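Matching sites in maltose ABC transporter, periplasmic maltose-binding protein from Thermotoga maritima, a protein that binds maltotriose in the periplasm and probably hands it to an ABC transporter for uptake (PDB 2GHA (chain A, 1.60 Å), residues Ala112-Lys117 and Ile241-Ala246), and in its relative maltose/maltodextrin-binding protein from Thermus thermophilus (PDB 2GH9 (chain B, 1.95 Å), residues Ala116-Lys121 and Val245-Ala250). One frame, after least-squares fit of the local backbone (RMSD 0.29 Å); residues are numbered along the deposited sequences.

Structure 1 (2GHA).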
loop_
_atom_site.group_PDB
_atom_site.type_symbol
_atom_site.label_atom_id
_atom_site.label_comp_id
_atom_site.label_asym_id
_atom_site.label_seq_id
_atom_site.Cartn_x
_atom_site.Cartn_y
_atom_site.Cartn_z
ATOM N N ALA A 112 4.465 -8.422 2.080
ATOM C CA ALA A 112 4.854 -9.820 2.157
ATOM C C ALA A 112 6.265 -9.854 2.729
ATOM O O ALA A 112 6.864 -8.809 2.955
ATOM C CB ALA A 112 4.808 -10.436 0.805
ATOM N N LEU A 113 6.770 -11.050 2.961
ATOM C CA LEU A 113 8.156 -11.229 3.325
ATOM C C LEU A 113 9.014 -11.156 2.076
ATOM O O LEU A 113 8.844 -11.955 1.140
ATOM C CB LEU A 113 8.370 -12.595 3.977
ATOM C CG LEU A 113 9.743 -12.802 4.630
ATOM C CD1 LEU A 113 9.842 -12.027 5.928
ATOM C CD2 LEU A 113 9.966 -14.308 4.851
ATOM N N ILE A 114 9.952 -10.217 2.067
ATOM C CA ILE A 114 10.932 -10.130 0.999
ATOM C C ILE A 114 12.240 -10.493 1.658
ATOM O O ILE A 114 12.591 -9.947 2.712
ATOM C CB ILE A 114 10.962 -8.711 0.364
ATOM C CG1 ILE A 114 9.550 -8.350 -0.104
ATOM C CG2 ILE A 114 11.967 -8.657 -0.819
ATOM C CD1 ILE A 114 9.447 -6.921 -0.609
ATOM N N TYR A 115 12.966 -11.431 1.056
ATOM C CA TYR A 115 14.167 -11.950 1.711
ATOM C C TYR A 115 15.333 -12.019 0.728
ATOM O O TYR A 115 15.140 -12.176 -0.481
ATOM C CB TYR A 115 13.870 -13.288 2.388
ATOM C CG TYR A 115 13.453 -14.378 1.446
ATOM C CD1 TYR A 115 14.364 -15.335 1.017
ATOM C CD2 TYR A 115 12.151 -14.455 0.963
ATOM C CE1 TYR A 115 13.997 -16.338 0.135
ATOM C CE2 TYR A 115 11.769 -15.457 0.066
ATOM C CZ TYR A 115 12.696 -16.405 -0.345
ATOM O OH TYR A 115 12.281 -17.378 -1.247
ATOM N N ASN A 116 16.532 -11.788 1.243
ATOM C CA ASN A 116 17.750 -11.798 0.468
ATOM C C ASN A 116 18.304 -13.207 0.557
ATOM O O ASN A 116 18.732 -13.644 1.631
ATOM C CB ASN A 116 18.722 -10.750 1.021
ATOM C CG ASN A 116 20.042 -10.634 0.216
ATOM O OD1 ASN A 116 20.524 -11.606 -0.369
ATOM N ND2 ASN A 116 20.636 -9.438 0.222
ATOM N N LYS A 117 18.313 -13.893 -0.581
ATOM C CA LYS A 117 18.695 -15.300 -0.639
ATOM C C LYS A 117 20.175 -15.521 -0.293
ATOM O O LYS A 117 20.566 -16.654 0.031
ATOM C CB LYS A 117 18.345 -15.890 -2.015
ATOM C CG LYS A 117 16.849 -15.982 -2.281
ATOM C CD LYS A 117 16.582 -16.451 -3.684
ATOM C CE LYS A 117 15.082 -16.508 -4.011
ATOM N NZ LYS A 117 14.841 -16.922 -5.419
ATOM N N ILE A 241 20.084 -7.283 -5.965
ATOM C CA ILE A 241 19.733 -8.133 -4.848
ATOM C C ILE A 241 19.088 -9.416 -5.363
ATOM O O ILE A 241 18.177 -9.385 -6.167
ATOM C CB ILE A 241 18.792 -7.428 -3.822
ATOM C CG1 ILE A 241 19.434 -6.162 -3.269
ATOM C CG2 ILE A 241 18.470 -8.375 -2.702
ATOM C CD1 ILE A 241 20.733 -6.381 -2.539
ATOM N N ASP A 242 19.572 -10.557 -4.899
ATOM C CA ASP A 242 18.945 -11.836 -5.205
ATOM C C ASP A 242 17.864 -12.110 -4.162
ATOM O O ASP A 242 18.130 -12.720 -3.128
ATOM C CB ASP A 242 20.016 -12.935 -5.210
ATOM C CG ASP A 242 19.484 -14.284 -5.641
ATOM O OD1 ASP A 242 18.338 -14.396 -6.119
ATOM O OD2 ASP A 242 20.258 -15.276 -5.540
ATOM N N TYR A 243 16.668 -11.575 -4.389
ATOM C CA TYR A 243 15.615 -11.621 -3.396
ATOM C C TYR A 243 14.568 -12.668 -3.788
ATOM O O TYR A 243 14.430 -13.037 -4.966
ATOM C CB TYR A 243 14.934 -10.227 -3.239
ATOM C CG TYR A 243 14.227 -9.844 -4.504
ATOM C CD1 TYR A 243 12.914 -10.252 -4.736
ATOM C CD2 TYR A 243 14.895 -9.171 -5.526
ATOM C CE1 TYR A 243 12.293 -9.985 -5.941
ATOM C CE2 TYR A 243 14.270 -8.898 -6.730
ATOM C CZ TYR A 243 12.975 -9.306 -6.933
ATOM O OH TYR A 243 12.339 -9.014 -8.148
ATOM N N GLY A 244 13.809 -13.107 -2.796
ATOM C CA GLY A 244 12.550 -13.816 -3.018
ATOM C C GLY A 244 11.412 -13.123 -2.275
ATOM O O GLY A 244 11.651 -12.259 -1.406
ATOM N N VAL A 245 10.194 -13.534 -2.625
ATOM C CA VAL A 245 8.960 -13.069 -2.018
ATOM C C VAL A 245 8.145 -14.252 -1.519
ATOM O O VAL A 245 7.933 -15.213 -2.247
ATOM C CB VAL A 245 8.122 -12.304 -3.040
ATOM C CG1 VAL A 245 6.849 -11.812 -2.411
ATOM C CG2 VAL A 245 8.941 -11.135 -3.583
ATOM N N ALA A 246 7.667 -14.174 -0.289
ATOM C CA ALA A 246 6.904 -15.244 0.313
ATOM C C ALA A 246 5.863 -14.608 1.218
ATOM O O ALA A 246 6.027 -13.460 1.593
ATOM C CB ALA A 246 7.835 -16.108 1.119
HETATM O O HOH W 1 9.840 -17.392 -2.032
HETATM O O HOH W 2 21.476 -10.766 -3.019
HETATM O O HOH W 3 17.302 -16.526 -7.311
#

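Structure 2 (2GH9).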
loop_
_atom_site.group_PDB
_atom_site.type_symbol
_atom_site.label_atom_id
_atom_site.label_comp_id
_atom_site.label_asym_id
_atom_site.label_seq_id
_atom_site.Cartn_x
_atom_site.Cartn_y
_atom_site.Cartn_z
ATOM N N ALA B 116 4.814 -8.080 1.693
ATOM C CA ALA B 116 5.151 -9.489 1.780
ATOM C C ALA B 116 6.527 -9.633 2.458
ATOM O O ALA B 116 7.259 -8.658 2.648
ATOM C CB ALA B 116 5.206 -10.118 0.403
ATOM N N LEU B 117 6.860 -10.872 2.786
ATOM C CA LEU B 117 8.163 -11.216 3.289
ATOM C C LEU B 117 9.103 -11.290 2.084
ATOM O O LEU B 117 9.017 -12.209 1.262
ATOM C CB LEU B 117 8.123 -12.547 4.051
ATOM C CG LEU B 117 9.500 -13.002 4.554
ATOM C CD1 LEU B 117 9.967 -12.042 5.638
ATOM C CD2 LEU B 117 9.454 -14.429 5.035
ATOM N N ILE B 118 9.973 -10.287 1.983
ATOM C CA ILE B 118 10.984 -10.238 0.953
ATOM C C ILE B 118 12.313 -10.595 1.634
ATOM O O ILE B 118 12.746 -9.940 2.582
ATOM C CB ILE B 118 11.042 -8.880 0.261
ATOM C CG1 ILE B 118 9.629 -8.424 -0.142
ATOM C CG2 ILE B 118 11.973 -8.941 -0.984
ATOM C CD1 ILE B 118 9.576 -6.973 -0.736
ATOM N N TYR B 119 12.926 -11.671 1.159
ATOM C CA TYR B 119 14.139 -12.219 1.782
ATOM C C TYR B 119 15.305 -12.197 0.817
ATOM O O TYR B 119 15.154 -12.564 -0.349
ATOM C CB TYR B 119 13.940 -13.659 2.308
ATOM C CG TYR B 119 13.454 -14.690 1.330
ATOM C CD1 TYR B 119 12.096 -14.869 1.108
ATOM C CD2 TYR B 119 14.351 -15.526 0.643
ATOM C CE1 TYR B 119 11.630 -15.798 0.239
ATOM C CE2 TYR B 119 13.893 -16.466 -0.243
ATOM C CZ TYR B 119 12.528 -16.604 -0.445
ATOM O OH TYR B 119 12.017 -17.524 -1.327
ATOM N N ASN B 120 16.452 -11.756 1.334
ATOM C CA ASN B 120 17.702 -11.707 0.594
ATOM C C ASN B 120 18.331 -13.098 0.622
ATOM O O ASN B 120 18.727 -13.591 1.682
ATOM C CB ASN B 120 18.652 -10.664 1.211
ATOM C CG ASN B 120 19.952 -10.486 0.410
ATOM O OD1 ASN B 120 20.293 -11.327 -0.429
ATOM N ND2 ASN B 120 20.675 -9.394 0.682
ATOM N N LYS B 121 18.426 -13.701 -0.558
ATOM C CA LYS B 121 18.898 -15.086 -0.743
ATOM C C LYS B 121 20.382 -15.367 -0.436
ATOM O O LYS B 121 20.818 -16.517 -0.432
ATOM C CB LYS B 121 18.546 -15.558 -2.162
ATOM C CG LYS B 121 17.074 -15.846 -2.354
ATOM C CD LYS B 121 16.741 -16.145 -3.785
ATOM C CE LYS B 121 15.407 -16.853 -3.913
ATOM N NZ LYS B 121 15.064 -17.117 -5.314
ATOM N N VAL B 245 20.260 -7.210 -5.652
ATOM C CA VAL B 245 19.884 -8.133 -4.571
ATOM C C VAL B 245 19.056 -9.276 -5.148
ATOM O O VAL B 245 18.082 -9.028 -5.863
ATOM C CB VAL B 245 19.045 -7.437 -3.444
ATOM C CG1 VAL B 245 18.522 -8.477 -2.436
ATOM C CG2 VAL B 245 19.849 -6.332 -2.751
ATOM N N ASP B 246 19.448 -10.519 -4.851
ATOM C CA ASP B 246 18.662 -11.685 -5.264
ATOM C C ASP B 246 17.637 -11.984 -4.172
ATOM O O ASP B 246 17.979 -12.555 -3.134
ATOM C CB ASP B 246 19.554 -12.905 -5.518
ATOM C CG ASP B 246 18.787 -14.088 -6.099
ATOM O OD1 ASP B 246 17.903 -13.906 -6.959
ATOM O OD2 ASP B 246 19.084 -15.234 -5.715
ATOM N N PHE B 247 16.388 -11.583 -4.412
ATOM C CA PHE B 247 15.329 -11.677 -3.398
ATOM C C PHE B 247 14.332 -12.758 -3.758
ATOM O O PHE B 247 14.156 -13.112 -4.937
ATOM C CB PHE B 247 14.601 -10.327 -3.205
ATOM C CG PHE B 247 14.109 -9.732 -4.484
ATOM C CD1 PHE B 247 14.869 -8.783 -5.160
ATOM C CD2 PHE B 247 12.902 -10.153 -5.042
ATOM C CE1 PHE B 247 14.431 -8.251 -6.380
ATOM C CE2 PHE B 247 12.449 -9.626 -6.259
ATOM C CZ PHE B 247 13.210 -8.674 -6.924
ATOM N N GLY B 248 13.680 -13.282 -2.726
ATOM C CA GLY B 248 12.475 -14.073 -2.890
ATOM C C GLY B 248 11.292 -13.368 -2.229
ATOM O O GLY B 248 11.464 -12.529 -1.366
ATOM N N ILE B 249 10.097 -13.722 -2.677
ATOM C CA ILE B 249 8.840 -13.213 -2.148
ATOM C C ILE B 249 8.080 -14.379 -1.529
ATOM O O ILE B 249 7.865 -15.422 -2.183
ATOM C CB ILE B 249 7.996 -12.593 -3.285
ATOM C CG1 ILE B 249 8.734 -11.377 -3.860
ATOM C CG2 ILE B 249 6.565 -12.209 -2.787
ATOM C CD1 ILE B 249 8.351 -11.008 -5.272
ATOM N N ALA B 250 7.656 -14.186 -0.275
ATOM C CA ALA B 250 6.903 -15.190 0.467
ATOM C C ALA B 250 5.863 -14.492 1.358
ATOM O O ALA B 250 6.011 -13.309 1.681
ATOM C CB ALA B 250 7.850 -16.033 1.311
HETATM O O HOH W 4 9.034 -17.758 -1.629
HETATM O O HOH W 5 21.822 -10.669 -2.829
#

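Structure 1 (2GHA)
Asn116 OD1 is gripped twice, by Asp118 N and by a water 2.9 Å away that also accepts the N-H of Asp242. The Ile241 side chain crosses that of Asn116 at about a right angle, Ile241 CG2 3.8 Å from Asn116 ND2. Strand 243-246, an outer strand of a four-stranded mixed sheet, pairs antiparallel with 112-116; Ile114's side chain is about 11 Å from a bound glucose unit. Gly244 N bonds to Tyr115 O at 2.8 Å. The Tyr115 ring (chi1 62°) lies over Gly244 CA, a CH-pi contact, and a water in its plane joins Tyr115 OH to Val245 O. On the other face Tyr243 CB is 4.1 Å from Ile114 CG2, Tyr243 OH bonds to Asp317 OD2, and Val245 CG1 meets Ala112 CB. Lys117 N bonds to Asp242 O; Lys117 NZ, 4.4 Å from Asp242 OD1, reaches it through a modelled water.

Structure 2 (2GH9)
Two partners hold Asn120 OD1: Lys122 N, and a water at 2.9 Å that also accepts the backbone N-H of Asp246. The Val245 side chain crosses that of Asn120 at about a right angle, with Val245 CG1 3.9 Å from Asn120 ND2. Along the paired strands, Gly248 N bonds to Tyr119 O at 2.9 Å. The Tyr119 ring, turned back between its own backbone N and carbonyl carbon (chi1 56°), lies over Gly248 CA in a CH-pi contact, while a water in the ring plane links Tyr119 OH with Ile249 O. On the other face Phe247 CB is 3.7 Å from Ile118 CG2, and Ile249 CG2 meets Ala116 CB. Lys121 N bonds to Asp246 O; beyond it the extended lysine leaves Lys121 NZ 4.5 Å from Asp246 OD2, too far for a salt bridge.

Comparison
The sharpest difference is the phenol oxygen of Tyr243(A): Phe247(B) carries no such atom, and the hydrogen bond that Tyr243(A) OH makes to Asp317(A) has no equivalent from Phe247(B). In structure 1 that bond ties the end strand to helix 316-326; in structure 2 this polar link is absent, and no well-ordered atom given there stands where the hydroxyl was. The rings still occupy much the same place, with CZ of Tyr243(A) and CZ of Phe247(B) 0.7 Å apart, and the CB of each keeps its touch on Ile114(A) or Ile118(B).

Two residues along, Ile249(B) adds a methyl to what Val245(A) offers. CG1 of Val245(A) and CG2 of Ile249(B) are 0.6 Å apart, CG2 of Val245(A) and CG1 of Ile249(B) 0.4 Å apart. CD1 of Ile249(B) has no counterpart and reaches further out on the face that carries Phe247(B). The touches on Ala112(A) or Ala116(B), and on Tyr243(A) or Phe247(B), are kept.

At Ile241(A) against Val245(B) the branches overlay: CG2 of Ile241(A) and CG1 of Val245(B) lie 0.3 Å apart, both against the asparagine, Asn116(A) or Asn120(B), whose side chain keeps its place. CG1 of Ile241(A) and CG2 of Val245(B) are 0.7 Å apart.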